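Local coordinates for transcription antitermination protein NusB (Thermotoga maritima, PDB 1TZV), which probably takes part in transcription antitermination of ribosomal RNA operons by binding the boxA antiterminator sequence of the RNA, at residues 30-35 with 46-51; 8-13 with 108-113. All coordinates share one frame; numbering follows the deposited sequence.

Both contacts join helices of the all-helical NusB fold, and their centres lie about 14 Å apart. Interaction 2 pairs helix 5-19 with helix 100-114; its segments, 8-13 and 108-113, are 95 residues apart at the closest ends. Interaction 1 falls between those two segments in the chain and pairs helix 27-34 with helix 41-56. The two contacts meet through helix 5-19. Val12 CG2 lies 3.6 Å from Tyr50 CB, and Met8 CG packs on Asp46 CB. Helix 5-19 therefore faces helix 41-56 on one side and helix 100-114 on another. It ties the local N-terminal pairing of interaction 1 to the C-terminal helices of the same chain.

Interaction 1. Residues 30-35 with 46-51; sequences ILEEIL and DARRYI
Arg48 meets Glu32 in a two-pronged salt bridge between helix 27-34 and helix 41-56. The guanidinium comes side-on, and each of its two nitrogens takes one carboxylate oxygen. Arg48 NE donates to Glu32 OE2 at 2.8 Å, with an N-H...O angle of 164°. Arg48 NH1 donates to Glu32 OE1 at 2.9 Å and is a little more bent. Both oxygens use their syn lone pairs. The two flat groups are nearly coplanar, 26° apart. Two bonds, one to each oxygen, limit rotation of either group. The Arg48 chain is extended from CG to NE, while the Glu32 chain bends at chi2. The two side chains cross at about a right angle.

The rest of the contact is largely apolar. Leu31 CD2 lies 3.5 Å from Ala47 O and also packs against Ala47 CB. Leu31 CD2 also touches Ile51 CG1 at 3.8 Å. Ala47 O is already the acceptor for Ile51 N within its helix, so the methyl covers a carbonyl that has a partner. Leu35, just past the end of its helix, sets CD2 against Ala47 CB at 4.2 Å. Its CD1 lies 3.9 Å from Arg48 NE, obliquely to the guanidinium.

On helix 41-56, Arg49 NH2 donates to Asp46 OD1 at 3.1 Å, on the anti side of the carboxylate. Asp46 OD2 has Lys42 as partner, and Arg49 NE pairs with Glu95.

The two segments run antiparallel at 159°, as neighbouring helices of a helical bundle. Ile30 and Ile34 touch helix 5-19. Tyr50 packs on the same helix through Val12 and reaches Leu87 and Glu91 of helix 79-94.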
# COMPACT_ATOMS: atom_id res chain seq x y z
N ILE A 30 9.13 10.24 -8.34
CA ILE A 30 7.71 10.44 -8.56
C ILE A 30 7.05 10.91 -7.26
O ILE A 30 6.24 11.82 -7.28
CB ILE A 30 7.04 9.16 -9.07
CG1 ILE A 30 7.58 8.84 -10.47
CG2 ILE A 30 5.54 9.33 -9.08
CD1 ILE A 30 7.08 7.53 -11.05
N LEU A 31 7.41 10.29 -6.13
CA LEU A 31 6.83 10.72 -4.85
C LEU A 31 7.17 12.18 -4.57
O LEU A 31 6.32 12.94 -4.09
CB LEU A 31 7.31 9.85 -3.69
CG LEU A 31 6.82 10.32 -2.31
CD1 LEU A 31 5.30 10.16 -2.22
CD2 LEU A 31 7.48 9.53 -1.20
N GLU A 32 8.40 12.60 -4.88
CA GLU A 32 8.78 13.99 -4.63
C GLU A 32 7.94 15.01 -5.42
O GLU A 32 7.78 16.16 -4.99
CB GLU A 32 10.27 14.21 -4.92
CG GLU A 32 11.19 13.51 -3.92
CD GLU A 32 10.87 13.82 -2.47
OE1 GLU A 32 10.76 15.01 -2.10
OE2 GLU A 32 10.73 12.87 -1.67
N GLU A 33 7.41 14.61 -6.57
CA GLU A 33 6.57 15.52 -7.36
C GLU A 33 5.21 15.69 -6.66
O GLU A 33 4.59 16.75 -6.72
CB GLU A 33 6.31 14.98 -8.76
CG GLU A 33 7.54 14.76 -9.63
CD GLU A 33 7.18 14.24 -11.01
OE1 GLU A 33 6.03 13.79 -11.20
OE2 GLU A 33 8.05 14.27 -11.91
N ILE A 34 4.76 14.62 -6.01
CA ILE A 34 3.48 14.60 -5.30
C ILE A 34 3.55 15.35 -3.98
O ILE A 34 2.64 16.12 -3.63
CB ILE A 34 3.04 13.13 -5.06
CG1 ILE A 34 2.70 12.49 -6.40
CG2 ILE A 34 1.86 13.06 -4.11
CD1 ILE A 34 2.73 10.98 -6.38
N LEU A 35 4.64 15.14 -3.24
CA LEU A 35 4.82 15.81 -1.96
C LEU A 35 5.09 17.29 -2.21
O LEU A 35 5.88 17.65 -3.09
CB LEU A 35 5.99 15.19 -1.17
CG LEU A 35 5.81 13.72 -0.77
CD1 LEU A 35 7.09 13.21 -0.12
CD2 LEU A 35 4.63 13.55 0.18
N ASP A 46 7.29 10.02 6.51
CA ASP A 46 6.60 8.74 6.45
C ASP A 46 6.41 8.24 5.01
O ASP A 46 6.73 7.09 4.72
CB ASP A 46 5.24 8.84 7.14
CG ASP A 46 5.35 9.10 8.63
OD1 ASP A 46 6.41 8.81 9.21
OD2 ASP A 46 4.36 9.58 9.22
N ALA A 47 5.92 9.10 4.13
CA ALA A 47 5.71 8.69 2.74
C ALA A 47 7.01 8.22 2.10
O ALA A 47 7.03 7.20 1.41
CB ALA A 47 5.11 9.82 1.95
N ARG A 48 8.10 8.94 2.36
CA ARG A 48 9.40 8.54 1.82
C ARG A 48 9.85 7.17 2.36
O ARG A 48 10.39 6.34 1.60
CB ARG A 48 10.46 9.63 2.14
CG ARG A 48 10.24 10.89 1.35
CD ARG A 48 11.09 12.07 1.87
NE ARG A 48 10.81 13.25 1.07
CZ ARG A 48 10.82 14.50 1.53
NH1 ARG A 48 10.54 15.50 0.72
NH2 ARG A 48 11.10 14.72 2.80
N ARG A 49 9.66 6.92 3.65
CA ARG A 49 10.04 5.64 4.24
C ARG A 49 9.21 4.51 3.59
O ARG A 49 9.74 3.44 3.24
CB ARG A 49 9.81 5.65 5.76
CG ARG A 49 10.20 4.35 6.43
CD ARG A 49 9.96 4.34 7.95
NE ARG A 49 8.54 4.41 8.29
CZ ARG A 49 7.92 5.52 8.68
NH1 ARG A 49 6.62 5.49 8.95
NH2 ARG A 49 8.59 6.65 8.82
N TYR A 50 7.91 4.75 3.44
CA TYR A 50 7.03 3.77 2.79
C TYR A 50 7.50 3.43 1.37
O TYR A 50 7.66 2.26 1.01
CB TYR A 50 5.58 4.30 2.69
CG TYR A 50 4.65 4.00 3.86
CD1 TYR A 50 4.93 4.50 5.14
CD2 TYR A 50 3.47 3.27 3.68
CE1 TYR A 50 4.05 4.28 6.20
CE2 TYR A 50 2.60 3.04 4.74
CZ TYR A 50 2.88 3.56 5.99
OH TYR A 50 1.97 3.39 7.00
N ILE A 51 7.71 4.46 0.56
CA ILE A 51 8.13 4.23 -0.82
C ILE A 51 9.47 3.52 -0.88
O ILE A 51 9.64 2.59 -1.67
CB ILE A 51 8.13 5.57 -1.60
CG1 ILE A 51 6.68 5.93 -1.97
CG2 ILE A 51 9.01 5.47 -2.85
CD1 ILE A 51 5.96 4.92 -2.90

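Interaction 2. Residues 8-13 with 108-113; sequences MRLAVF and IEIAKR
Arg9 touches Ile110 through its aliphatic part, with CD 4.1 Å from Ile110 CD1. The chain bends at chi3 (-68°), which turns NE away from a straight course. The charged end has its partner outside this contact: Arg9 NE forms a salt bridge with Glu91 of helix 79-94.

Leu10 comes next. It is modelled in two conformers, so its methyl contacts are less certain. In one conformer CD2 lies 4.0 Å from Ile110 CG1, and the two side chains slide past each other in opposite directions. Leu10 and Arg113 then reach toward each other tip to tip. Leu10 CD1 sits over the centre of one guanidinium face, 4.0 Å from Arg113 CZ, and Leu10 CD2 is 3.9 Å from Arg113 NE.

Phe13 follows one turn after Arg9. Ile110 CG2 lies 3.8 Å from the centroid of the Phe13 ring, only 8° off the ring normal. This is a CH-pi contact over the face. The ring also meets Tyr114.

The contact packs the first helix, 5-19, against helix 100-114, beside helix 79-94, whose Val84 touches Phe13 and Ile110. The axes of the two segments cross at -55° and come within 11.7 Å. No hydrogen bond joins them. The contact rests on dispersion and apolar burial around Ile110, and Arg9 lends it carbon atoms.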
# COMPACT_ATOMS: atom_id res chain seq x y z
N MET A 8 -1.26 10.92 3.89
CA MET A 8 0.13 10.49 3.75
C MET A 8 0.13 9.18 2.95
O MET A 8 0.85 9.06 1.96
CB MET A 8 0.74 10.26 5.14
CG MET A 8 2.18 9.72 5.19
SD MET A 8 2.40 7.97 4.78
CE MET A 8 1.62 7.19 6.22
N ARG A 9 -0.71 8.22 3.35
CA ARG A 9 -0.76 6.94 2.67
C ARG A 9 -1.23 7.06 1.24
O ARG A 9 -0.75 6.33 0.36
CB ARG A 9 -1.65 5.95 3.42
CG ARG A 9 -1.50 4.53 2.92
CD ARG A 9 -2.51 3.58 3.51
NE ARG A 9 -2.34 3.33 4.94
CZ ARG A 9 -3.11 3.84 5.88
NH1 ARG A 9 -4.10 4.67 5.58
NH2 ARG A 9 -2.93 3.47 7.14
N LEU A 10 -2.16 7.98 0.98
CA LEU A 10 -2.64 8.17 -0.38
C LEU A 10 -1.53 8.70 -1.28
O LEU A 10 -1.50 8.39 -2.47
CB LEU A 10 -3.84 9.13 -0.43
CG LEU A 10 -5.24 8.53 -0.30
CD1 LEU A 10 -6.23 9.69 -0.26
CD2 LEU A 10 -5.55 7.57 -1.46
N ALA A 11 -0.62 9.50 -0.73
CA ALA A 11 0.49 10.02 -1.55
C ALA A 11 1.37 8.85 -1.99
O ALA A 11 1.87 8.81 -3.12
CB ALA A 11 1.32 11.05 -0.76
N VAL A 12 1.59 7.90 -1.08
CA VAL A 12 2.38 6.71 -1.39
C VAL A 12 1.67 5.94 -2.51
O VAL A 12 2.29 5.54 -3.50
CB VAL A 12 2.54 5.81 -0.12
CG1 VAL A 12 3.22 4.53 -0.49
CG2 VAL A 12 3.35 6.54 0.95
N PHE A 13 0.36 5.75 -2.35
CA PHE A 13 -0.41 5.05 -3.37
C PHE A 13 -0.32 5.78 -4.70
O PHE A 13 -0.12 5.14 -5.73
CB PHE A 13 -1.87 4.91 -2.96
CG PHE A 13 -2.71 4.33 -4.05
CD1 PHE A 13 -2.65 2.97 -4.34
CD2 PHE A 13 -3.47 5.15 -4.87
CE1 PHE A 13 -3.33 2.45 -5.45
CE2 PHE A 13 -4.15 4.64 -5.98
CZ PHE A 13 -4.07 3.29 -6.27
N ILE A 108 -8.88 -1.07 1.95
CA ILE A 108 -10.16 -1.30 1.30
C ILE A 108 -10.72 0.05 0.82
O ILE A 108 -11.29 0.12 -0.28
CB ILE A 108 -11.18 -1.95 2.29
CG1 ILE A 108 -10.77 -3.39 2.59
CG2 ILE A 108 -12.60 -1.89 1.73
CD1 ILE A 108 -11.47 -3.95 3.84
N GLU A 109 -10.60 1.09 1.63
CA GLU A 109 -11.08 2.42 1.24
C GLU A 109 -10.41 2.88 -0.05
O GLU A 109 -11.09 3.44 -0.94
CB GLU A 109 -10.79 3.47 2.32
CG GLU A 109 -11.68 3.46 3.57
CD GLU A 109 -11.14 4.39 4.67
OE1 GLU A 109 -10.28 5.26 4.38
OE2 GLU A 109 -11.58 4.27 5.84
N ILE A 110 -9.10 2.68 -0.18
CA ILE A 110 -8.42 3.11 -1.40
C ILE A 110 -8.90 2.28 -2.58
O ILE A 110 -9.16 2.82 -3.66
CB ILE A 110 -6.88 2.99 -1.25
CG1 ILE A 110 -6.40 3.91 -0.13
CG2 ILE A 110 -6.20 3.39 -2.59
CD1 ILE A 110 -4.87 3.81 0.15
N ALA A 111 -9.04 0.97 -2.40
CA ALA A 111 -9.51 0.12 -3.48
C ALA A 111 -10.90 0.53 -3.94
O ALA A 111 -11.17 0.54 -5.14
CB ALA A 111 -9.52 -1.34 -3.04
N LYS A 112 -11.78 0.88 -3.01
CA LYS A 112 -13.14 1.30 -3.38
C LYS A 112 -13.12 2.67 -4.04
O LYS A 112 -13.89 2.93 -4.98
CB LYS A 112 -14.03 1.33 -2.15
CG LYS A 112 -14.38 -0.05 -1.65
CD LYS A 112 -15.34 0.03 -0.46
CE LYS A 112 -15.80 -1.35 -0.04
NZ LYS A 112 -16.84 -1.25 1.03
N ARG A 113 -12.23 3.54 -3.58
CA ARG A 113 -12.07 4.90 -4.09
C ARG A 113 -11.88 4.91 -5.59
O ARG A 113 -12.55 5.67 -6.32
CB ARG A 113 -10.85 5.54 -3.40
CG ARG A 113 -10.48 6.97 -3.79
CD ARG A 113 -9.23 7.41 -2.99
NE ARG A 113 -8.78 8.75 -3.37
CZ ARG A 113 -9.28 9.88 -2.89
NH1 ARG A 113 -8.81 11.04 -3.30
NH2 ARG A 113 -10.26 9.85 -1.99